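Local atomic coordinates of 4-amino-4-deoxy-L-arabinose transferase or related glycosyltransferases of PMT family (Cupriavidus metallidurans, PDB entry 5EZM), a protein that probably transfers 4-amino-4-deoxy-L-arabinose from a polyprenyl phosphate carrier to lipid A in the bacterial membrane, as a zinc-binding glycosyltransferase of the GT-C fold. Residues A194-M199 with V241-I246; V220-T225 with G229-L234; K530-G535 with V568-S573. All coordinates share one frame; numbering follows the deposited sequence.

Interaction 1 (A194-M199 with V241-I246); sequences ACWAAM and VVMLVI. With DSL (mono-trans, octa-cis decaprenyl-phosphate), chain C.
Trp196 and Met243 meet behind the wall of the decaprenyl-phosphate pocket, where two transmembrane helices of this GT-C glycosyltransferase pack side by side. The segments of helix 185-206 and helix 236-257 run in nearly the same direction, with their axes 8.2 Å apart and crossing at -31°. Ala197 sits at the closest backbone approach, and its small side chain leaves room for a neighbour. Ile246 fills this place with the end of its extended chain, CD1 lying 3.6 Å from Ala197 CB. The indole of Trp196 takes the space on the other flank. Its CG is anti to the carbonyl carbon (chi1 -75°), which turns the ring alongside helix 236-257. Met243 CB comes to the edge of that ring, near its plane, 4.2 Å from Trp196 CE3. Nearer the backbone, Val242 CG1 lies 4.1 Å from Trp196 CB.

The same indole also lines the decaprenyl-phosphate pocket. Met199 CE and lipid carbon C28 lie over one face, both offset toward the rim. Trp196 CH2 approaches lipid carbon C33 to 3.5 Å. Met199 CE is 3.5 Å from lipid carbon C27, and Cys195 SG is 3.8 Å from lipid carbon C25. The indole nitrogen is not spent on the lipid: Trp196 NE1 is hydrogen-bonded to Leu234 O.

No hydrogen bond joins the two segments. Their contact is apolar and rests on shape. The one polar group of the indole is held by backbone, which should fix the ring's rotation while one face and the far end of its six-membered ring meet the polyprenyl chain.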
loop_
_atom_site.group_PDB
_atom_site.type_symbol
_atom_site.label_atom_id
_atom_site.label_comp_id
_atom_site.label_asym_id
_atom_site.label_seq_id
_atom_site.Cartn_x
_atom_site.Cartn_y
_atom_site.Cartn_z
ATOM N N ALA A 194 -14.837 17.840 8.115
ATOM C CA ALA A 194 -13.988 16.662 8.248
ATOM C C ALA A 194 -13.818 15.962 6.907
ATOM O O ALA A 194 -12.726 15.483 6.576
ATOM C CB ALA A 194 -14.576 15.708 9.286
ATOM N N CYS A 195 -14.890 15.909 6.114
ATOM C CA CYS A 195 -14.825 15.279 4.801
ATOM C C CYS A 195 -13.897 16.049 3.870
ATOM O O CYS A 195 -12.979 15.470 3.272
ATOM C CB CYS A 195 -16.232 15.183 4.211
ATOM S SG CYS A 195 -16.315 14.527 2.539
ATOM N N TRP A 196 -14.115 17.362 3.744
ATOM C CA TRP A 196 -13.259 18.177 2.886
ATOM C C TRP A 196 -11.807 18.130 3.343
ATOM O O TRP A 196 -10.888 18.077 2.517
ATOM C CB TRP A 196 -13.764 19.617 2.857
ATOM C CG TRP A 196 -14.994 19.791 2.037
ATOM C CD1 TRP A 196 -16.288 19.726 2.469
ATOM C CD2 TRP A 196 -15.055 20.073 0.635
ATOM N NE1 TRP A 196 -17.149 19.946 1.423
ATOM C CE2 TRP A 196 -16.418 20.161 0.284
ATOM C CE3 TRP A 196 -14.089 20.259 -0.361
ATOM C CZ2 TRP A 196 -16.838 20.423 -1.016
ATOM C CZ3 TRP A 196 -14.509 20.519 -1.651
ATOM C CH2 TRP A 196 -15.871 20.600 -1.967
ATOM N N ALA A 197 -11.582 18.151 4.659
ATOM C CA ALA A 197 -10.228 18.027 5.182
ATOM C C ALA A 197 -9.597 16.707 4.762
ATOM O O ALA A 197 -8.435 16.671 4.335
ATOM C CB ALA A 197 -10.242 18.158 6.706
ATOM N N ALA A 198 -10.353 15.609 4.871
ATOM C CA ALA A 198 -9.844 14.316 4.428
ATOM C C ALA A 198 -9.494 14.343 2.946
ATOM O O ALA A 198 -8.471 13.784 2.533
ATOM C CB ALA A 198 -10.864 13.216 4.724
ATOM N N MET A 199 -10.325 14.997 2.129
ATOM C CA MET A 199 -9.992 15.147 0.715
ATOM C C MET A 199 -8.692 15.918 0.537
ATOM O O MET A 199 -7.884 15.594 -0.343
ATOM C CB MET A 199 -11.135 15.836 -0.032
ATOM C CG MET A 199 -12.269 14.896 -0.410
ATOM S SD MET A 199 -13.494 15.656 -1.491
ATOM C CE MET A 199 -14.279 16.792 -0.350
ATOM N N VAL A 241 -12.625 26.106 1.265
ATOM C CA VAL A 241 -11.634 26.963 1.911
ATOM C C VAL A 241 -10.714 26.141 2.807
ATOM O O VAL A 241 -9.485 26.285 2.760
ATOM C CB VAL A 241 -12.321 28.095 2.697
ATOM C CG1 VAL A 241 -11.291 28.853 3.525
ATOM C CG2 VAL A 241 -13.038 29.038 1.745
ATOM N N VAL A 242 -11.287 25.264 3.635
ATOM C CA VAL A 242 -10.444 24.482 4.536
ATOM C C VAL A 242 -9.556 23.527 3.743
ATOM O O VAL A 242 -8.380 23.329 4.076
ATOM C CB VAL A 242 -11.301 23.746 5.586
ATOM C CG1 VAL A 242 -12.246 22.759 4.937
ATOM C CG2 VAL A 242 -10.413 23.034 6.597
ATOM N N MET A 243 -10.088 22.951 2.659
ATOM C CA MET A 243 -9.282 22.055 1.834
ATOM C C MET A 243 -8.116 22.800 1.193
ATOM O O MET A 243 -6.985 22.299 1.175
ATOM C CB MET A 243 -10.153 21.400 0.765
ATOM C CG MET A 243 -9.427 20.347 -0.049
ATOM S SD MET A 243 -9.939 20.348 -1.773
ATOM C CE MET A 243 -9.301 21.933 -2.311
ATOM N N LEU A 244 -8.373 23.998 0.661
ATOM C CA LEU A 244 -7.293 24.809 0.108
ATOM C C LEU A 244 -6.261 25.151 1.174
ATOM O O LEU A 244 -5.055 25.131 0.908
ATOM C CB LEU A 244 -7.856 26.086 -0.520
ATOM C CG LEU A 244 -8.675 25.913 -1.799
ATOM C CD1 LEU A 244 -9.220 27.250 -2.263
ATOM C CD2 LEU A 244 -7.846 25.266 -2.895
ATOM N N VAL A 245 -6.716 25.466 2.390
ATOM C CA VAL A 245 -5.782 25.746 3.476
ATOM C C VAL A 245 -4.918 24.530 3.772
ATOM O O VAL A 245 -3.742 24.663 4.128
ATOM C CB VAL A 245 -6.549 26.222 4.725
ATOM C CG1 VAL A 245 -5.654 26.182 5.962
ATOM C CG2 VAL A 245 -7.096 27.631 4.506
ATOM N N ILE A 246 -5.464 23.327 3.603
ATOM C CA ILE A 246 -4.681 22.132 3.904
ATOM C C ILE A 246 -3.682 21.831 2.789
ATOM O O ILE A 246 -2.508 21.545 3.052
ATOM C CB ILE A 246 -5.616 20.940 4.173
ATOM C CG1 ILE A 246 -6.385 21.171 5.470
ATOM C CG2 ILE A 246 -4.823 19.645 4.253
ATOM C CD1 ILE A 246 -7.343 20.067 5.810
HETATM C C21 DSL C . -18.954 10.278 -2.393
HETATM C C22 DSL C . -18.324 11.328 -1.495
HETATM C C23 DSL C . -17.621 10.906 -0.210
HETATM C C24 DSL C . -18.388 12.624 -1.838
HETATM C C25 DSL C . -17.745 13.704 -0.931
HETATM C C26 DSL C . -16.958 14.691 -1.836
HETATM C C27 DSL C . -17.479 16.151 -1.606
HETATM C C28 DSL C . -18.143 16.528 -0.260
HETATM C C29 DSL C . -17.346 17.073 -2.580
HETATM C C30 DSL C . -16.678 16.692 -3.926
HETATM C C31 DSL C . -17.234 17.596 -5.076
HETATM C C32 DSL C . -16.046 18.256 -5.862
HETATM C C33 DSL C . -15.344 19.506 -5.299
HETATM C C34 DSL C . -15.644 17.731 -7.045
#

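Interaction 2 (V220-T225 with G229-L234); sequences VYTLVT and GLWRRL
Tyr221 O is gripped by two backbone N-H groups, Val224 N at 2.9 Å and Thr225 N at 3.0 Å. This carbonyl belongs to the last part of helix 209-224, where the chain turns, in the membrane part, toward the short, weakly bonded helix about 230-233. Tyr221 CG is anti to the backbone N (chi1 180°), and this sends the ring out to meet Leu230. The two side chains cross at about a right angle. Only one branch of Leu230 touches: CD2 lies 3.6 Å from Tyr221 CE2. Thr225 CG2 lies over one face of the tyrosine ring, offset toward its rim. Tyr221 OH is hydrogen-bonded to Arg322 N, just before helix 323-339.

Thr222 makes the second contact. Its CG2 methyl comes in obliquely, 3.3 Å from Trp231 NE1, and this pair also crosses at about a right angle. Thr222 OG1 sits in the plane of the indole at its edge, but its hydrogen bond goes back to Val219 O. Leu218 packs on Leu230, Trp231 and Leu234, and Met175 of helix 160-178 touches both leucines. The Trp231 side chain lies about 4 Å, nearest atoms, from the bound decaprenyl-phosphate.

No hydrogen bond crosses between the segments; Tyr221 and Thr222 use other backbone partners. Packing joins them: an apolar leucine branch against the phenol ring, and a threonine methyl against the indole N-H.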
loop_
_atom_site.group_PDB
_atom_site.type_symbol
_atom_site.label_atom_id
_atom_site.label_comp_id
_atom_site.label_asym_id
_atom_site.label_seq_id
_atom_site.Cartn_x
_atom_site.Cartn_y
_atom_site.Cartn_z
ATOM N N VAL A 220 -22.238 11.093 -10.148
ATOM C CA VAL A 220 -22.923 9.849 -10.493
ATOM C C VAL A 220 -24.076 9.605 -9.531
ATOM O O VAL A 220 -25.208 9.321 -9.945
ATOM C CB VAL A 220 -21.932 8.672 -10.493
ATOM C CG1 VAL A 220 -22.655 7.374 -10.814
ATOM C CG2 VAL A 220 -20.813 8.921 -11.491
ATOM N N TYR A 221 -23.812 9.754 -8.229
ATOM C CA TYR A 221 -24.872 9.600 -7.239
ATOM C C TYR A 221 -26.047 10.513 -7.560
ATOM O O TYR A 221 -27.187 10.052 -7.696
ATOM C CB TYR A 221 -24.333 9.882 -5.835
ATOM C CG TYR A 221 -25.378 9.749 -4.749
ATOM C CD1 TYR A 221 -25.702 8.507 -4.220
ATOM C CD2 TYR A 221 -26.043 10.865 -4.255
ATOM C CE1 TYR A 221 -26.659 8.379 -3.230
ATOM C CE2 TYR A 221 -26.998 10.748 -3.265
ATOM C CZ TYR A 221 -27.306 9.504 -2.757
ATOM O OH TYR A 221 -28.261 9.383 -1.771
ATOM N N THR A 222 -25.779 11.809 -7.741
ATOM C CA THR A 222 -26.869 12.745 -7.988
ATOM C C THR A 222 -27.549 12.511 -9.328
ATOM O O THR A 222 -28.610 13.096 -9.571
ATOM C CB THR A 222 -26.365 14.188 -7.907
ATOM O OG1 THR A 222 -25.566 14.485 -9.058
ATOM C CG2 THR A 222 -25.533 14.385 -6.649
ATOM N N LEU A 223 -26.976 11.678 -10.197
ATOM C CA LEU A 223 -27.654 11.312 -11.431
ATOM C C LEU A 223 -28.540 10.089 -11.257
ATOM O O LEU A 223 -29.541 9.951 -11.971
ATOM C CB LEU A 223 -26.636 11.056 -12.545
ATOM C CG LEU A 223 -25.772 12.253 -12.940
ATOM C CD1 LEU A 223 -24.879 11.910 -14.124
ATOM C CD2 LEU A 223 -26.638 13.466 -13.246
ATOM N N VAL A 224 -28.202 9.209 -10.315
ATOM C CA VAL A 224 -28.994 8.001 -10.114
ATOM C C VAL A 224 -30.182 8.284 -9.203
ATOM O O VAL A 224 -31.296 7.806 -9.450
ATOM C CB VAL A 224 -28.104 6.873 -9.562
ATOM C CG1 VAL A 224 -28.913 5.601 -9.361
ATOM C CG2 VAL A 224 -26.929 6.621 -10.497
ATOM N N THR A 225 -29.972 9.070 -8.149
ATOM C CA THR A 225 -31.036 9.379 -7.206
ATOM C C THR A 225 -31.766 10.677 -7.531
ATOM O O THR A 225 -32.885 10.879 -7.044
ATOM C CB THR A 225 -30.474 9.449 -5.782
ATOM O OG1 THR A 225 -31.553 9.573 -4.848
ATOM C CG2 THR A 225 -29.551 10.643 -5.633
ATOM N N GLY A 229 -30.395 18.843 -4.151
ATOM C CA GLY A 229 -30.236 19.551 -2.893
ATOM C C GLY A 229 -29.101 19.037 -2.033
ATOM O O GLY A 229 -28.685 19.725 -1.095
ATOM N N LEU A 230 -28.594 17.836 -2.328
ATOM C CA LEU A 230 -27.431 17.320 -1.614
ATOM C C LEU A 230 -26.236 18.254 -1.745
ATOM O O LEU A 230 -25.404 18.325 -0.833
ATOM C CB LEU A 230 -27.076 15.926 -2.132
ATOM C CG LEU A 230 -25.843 15.250 -1.533
ATOM C CD1 LEU A 230 -25.962 15.147 -0.020
ATOM C CD2 LEU A 230 -25.640 13.878 -2.151
ATOM N N TRP A 231 -26.139 18.987 -2.857
ATOM C CA TRP A 231 -25.033 19.923 -3.021
ATOM C C TRP A 231 -25.116 21.091 -2.046
ATOM O O TRP A 231 -24.120 21.801 -1.867
ATOM C CB TRP A 231 -24.985 20.430 -4.464
ATOM C CG TRP A 231 -24.670 19.343 -5.451
ATOM C CD1 TRP A 231 -25.555 18.473 -6.023
ATOM C CD2 TRP A 231 -23.379 19.002 -5.974
ATOM N NE1 TRP A 231 -24.897 17.618 -6.872
ATOM C CE2 TRP A 231 -23.560 17.921 -6.860
ATOM C CE3 TRP A 231 -22.090 19.508 -5.783
ATOM C CZ2 TRP A 231 -22.500 17.337 -7.552
ATOM C CZ3 TRP A 231 -21.040 18.927 -6.471
ATOM C CH2 TRP A 231 -21.250 17.854 -7.344
ATOM N N ARG A 232 -26.272 21.300 -1.412
ATOM C CA ARG A 232 -26.380 22.314 -0.370
ATOM C C ARG A 232 -25.856 21.812 0.970
ATOM O O ARG A 232 -25.315 22.599 1.754
ATOM C CB ARG A 232 -27.834 22.769 -0.228
ATOM N N ARG A 233 -25.997 20.511 1.243
ATOM C CA ARG A 233 -25.521 19.933 2.495
ATOM C C ARG A 233 -24.006 19.808 2.558
ATOM O O ARG A 233 -23.475 19.524 3.637
ATOM C CB ARG A 233 -26.133 18.546 2.712
ATOM C CG ARG A 233 -27.612 18.532 3.045
ATOM C CD ARG A 233 -28.460 18.225 1.823
ATOM N NE ARG A 233 -29.620 17.408 2.169
ATOM C CZ ARG A 233 -30.679 17.234 1.383
ATOM N NH1 ARG A 233 -30.736 17.828 0.201
ATOM N NH2 ARG A 233 -31.689 16.472 1.785
ATOM N N LEU A 234 -23.301 20.003 1.445
ATOM C CA LEU A 234 -21.870 19.733 1.410
ATOM C C LEU A 234 -21.036 20.773 2.143
ATOM O O LEU A 234 -19.851 20.523 2.384
ATOM C CB LEU A 234 -21.391 19.641 -0.039
ATOM C CG LEU A 234 -22.158 18.690 -0.955
ATOM C CD1 LEU A 234 -21.557 18.703 -2.349
ATOM C CD2 LEU A 234 -22.171 17.284 -0.381
#

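Interaction 3 (K530-G535 with V568-S573); sequences KLWKNG and VANVAS
Trp532 and Asn570 join the end of helix 525-534 to the C-terminal end of strand 566-569, an inner strand of the mixed beta-sheet in the C-terminal domain. Asn570 meets the tryptophan twice, once by a hydrogen bond and once over its ring. Asn570 ND2 donates to Trp532 O at 3.0 Å, with an N-H...O angle of 161°. The carbonyl oxygen lies close to the amide plane of Asn570, while the donor is somewhat tilted from the carbonyl plane. Asn570 CB lies over the indole face and makes a CH-pi contact, 3.5 Å from the centroid of the Trp532 six-membered ring. Indole and amide planes stand 41° apart. The amide reaches the carbonyl because Asn570 CG lies between its own N and carbonyl carbon (chi1 60°).

Strand 566-569 lies between strands 539-542 and 557-561, antiparallel to both. Asn570 follows directly and still shares a backbone hydrogen bond with Ala538. Its side-chain amide uses both ends. OD1 accepts from Ala538 N, and ND2 is shared between Trp532 O and Gln536 O. One side chain thus ties the last turn of the helix to the segment that leads into strand 539-542.

The indole swings toward the sheet because Trp532 CG is anti to its backbone N. Farther along the ring, Trp532 CH2 lies 3.6 Å from Val568 CG2, which approaches obliquely. Ala540, Leu554 and Met556 also touch this ring, and Phe528, one helical turn earlier, meets it with its own ring. The tryptophan is buried among them.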
loop_
_atom_site.group_PDB
_atom_site.type_symbol
_atom_site.label_atom_id
_atom_site.label_comp_id
_atom_site.label_asym_id
_atom_site.label_seq_id
_atom_site.Cartn_x
_atom_site.Cartn_y
_atom_site.Cartn_z
ATOM N N LYS A 530 35.922 6.797 -16.522
ATOM C CA LYS A 530 36.976 7.729 -16.140
ATOM C C LYS A 530 36.892 8.083 -14.661
ATOM O O LYS A 530 37.920 8.169 -13.978
ATOM C CB LYS A 530 36.900 8.989 -17.000
ATOM C CG LYS A 530 37.052 8.719 -18.485
ATOM C CD LYS A 530 38.429 8.171 -18.806
ATOM C CE LYS A 530 38.494 7.673 -20.238
ATOM N NZ LYS A 530 37.524 6.566 -20.476
ATOM N N LEU A 531 35.675 8.292 -14.146
ATOM C CA LEU A 531 35.526 8.494 -12.708
ATOM C C LEU A 531 36.007 7.281 -11.927
ATOM O O LEU A 531 36.523 7.419 -10.812
ATOM C CB LEU A 531 34.068 8.789 -12.360
ATOM C CG LEU A 531 33.656 10.250 -12.199
ATOM C CD1 LEU A 531 32.180 10.332 -11.848
ATOM C CD2 LEU A 531 34.494 10.926 -11.130
ATOM N N TRP A 532 35.859 6.091 -12.504
ATOM C CA TRP A 532 36.139 4.845 -11.802
ATOM C C TRP A 532 37.631 4.550 -11.765
ATOM O O TRP A 532 38.138 4.039 -10.760
ATOM C CB TRP A 532 35.380 3.705 -12.479
ATOM C CG TRP A 532 35.517 2.370 -11.825
ATOM C CD1 TRP A 532 36.320 1.340 -12.221
ATOM C CD2 TRP A 532 34.808 1.905 -10.670
ATOM N NE1 TRP A 532 36.161 0.268 -11.380
ATOM C CE2 TRP A 532 35.235 0.587 -10.422
ATOM C CE3 TRP A 532 33.856 2.477 -9.820
ATOM C CZ2 TRP A 532 34.746 -0.166 -9.362
ATOM C CZ3 TRP A 532 33.371 1.724 -8.766
ATOM C CH2 TRP A 532 33.819 0.419 -8.545
ATOM N N LYS A 533 38.345 4.867 -12.843
ATOM C CA LYS A 533 39.773 4.598 -12.918
ATOM C C LYS A 533 40.630 5.758 -12.439
ATOM O O LYS A 533 41.794 5.539 -12.081
ATOM C CB LYS A 533 40.169 4.239 -14.355
ATOM C CG LYS A 533 39.642 2.891 -14.818
ATOM C CD LYS A 533 40.198 2.510 -16.179
ATOM C CE LYS A 533 39.681 3.436 -17.264
ATOM N NZ LYS A 533 40.147 3.004 -18.612
ATOM N N ASN A 534 40.096 6.981 -12.417
ATOM C CA ASN A 534 40.884 8.144 -12.040
ATOM C C ASN A 534 40.312 8.939 -10.878
ATOM O O ASN A 534 41.042 9.748 -10.295
ATOM C CB ASN A 534 41.061 9.085 -13.243
ATOM C CG ASN A 534 41.814 8.432 -14.388
ATOM O OD1 ASN A 534 41.214 7.804 -15.262
ATOM N ND2 ASN A 534 43.138 8.577 -14.391
ATOM N N GLY A 535 39.049 8.739 -10.523
ATOM C CA GLY A 535 38.432 9.487 -9.449
ATOM C C GLY A 535 38.789 8.937 -8.084
ATOM O O GLY A 535 39.772 8.214 -7.903
ATOM N N VAL A 568 30.836 -3.774 -6.282
ATOM C CA VAL A 568 32.265 -3.774 -6.557
ATOM C C VAL A 568 32.892 -2.493 -6.016
ATOM O O VAL A 568 32.204 -1.546 -5.631
ATOM C CB VAL A 568 32.559 -3.915 -8.063
ATOM C CG1 VAL A 568 31.926 -5.186 -8.610
ATOM C CG2 VAL A 568 32.040 -2.699 -8.810
ATOM N N ALA A 569 34.225 -2.482 -5.998
ATOM C CA ALA A 569 35.012 -1.307 -5.649
ATOM C C ALA A 569 36.128 -1.130 -6.674
ATOM O O ALA A 569 36.492 -2.068 -7.390
ATOM C CB ALA A 569 35.603 -1.416 -4.238
ATOM N N ASN A 570 36.657 0.091 -6.755
ATOM C CA ASN A 570 37.715 0.405 -7.710
ATOM C C ASN A 570 39.106 0.346 -7.100
ATOM O O ASN A 570 40.086 0.621 -7.800
ATOM C CB ASN A 570 37.486 1.785 -8.344
ATOM C CG ASN A 570 37.462 2.906 -7.328
ATOM O OD1 ASN A 570 37.382 2.672 -6.121
ATOM N ND2 ASN A 570 37.514 4.140 -7.819
ATOM N N VAL A 571 39.219 -0.001 -5.822
ATOM C CA VAL A 571 40.501 -0.258 -5.183
ATOM C C VAL A 571 40.426 -1.623 -4.510
ATOM O O VAL A 571 39.392 -1.990 -3.941
ATOM C CB VAL A 571 40.878 0.849 -4.175
ATOM C CG1 VAL A 571 41.030 2.181 -4.890
ATOM C CG2 VAL A 571 39.837 0.962 -3.089
ATOM N N ALA A 572 41.519 -2.384 -4.594
ATOM C CA ALA A 572 41.496 -3.759 -4.105
ATOM C C ALA A 572 41.303 -3.826 -2.595
ATOM O O ALA A 572 40.770 -4.818 -2.084
ATOM C CB ALA A 572 42.781 -4.480 -4.511
ATOM N N SER A 573 41.714 -2.787 -1.865
ATOM C CA SER A 573 41.638 -2.799 -0.409
ATOM C C SER A 573 40.214 -2.654 0.123
ATOM O O SER A 573 40.018 -2.748 1.341
ATOM C CB SER A 573 42.524 -1.693 0.164
ATOM O OG SER A 573 42.211 -0.440 -0.417
#

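How the interactions relate
From the N terminus, helix 185-206 supplies the first half of interaction 1. The chain then runs through helix 209-224, turns, and forms the short helix 230-233; interaction 2 closes that turn. Helix 236-257 follows after two residues and brings residues 241-246 back to 194-199. Interaction 2 thus lies wholly within the loop of interaction 1. The two are joined where the indole of Trp196 meets the backbone of Leu234. Both belong to the membrane part. Interaction 3 comes later in series and closes a separate loop, joining helix and sheet in the C-terminal domain. Its centre is about 53 Å from that of interaction 1 and about 66 Å from that of interaction 2.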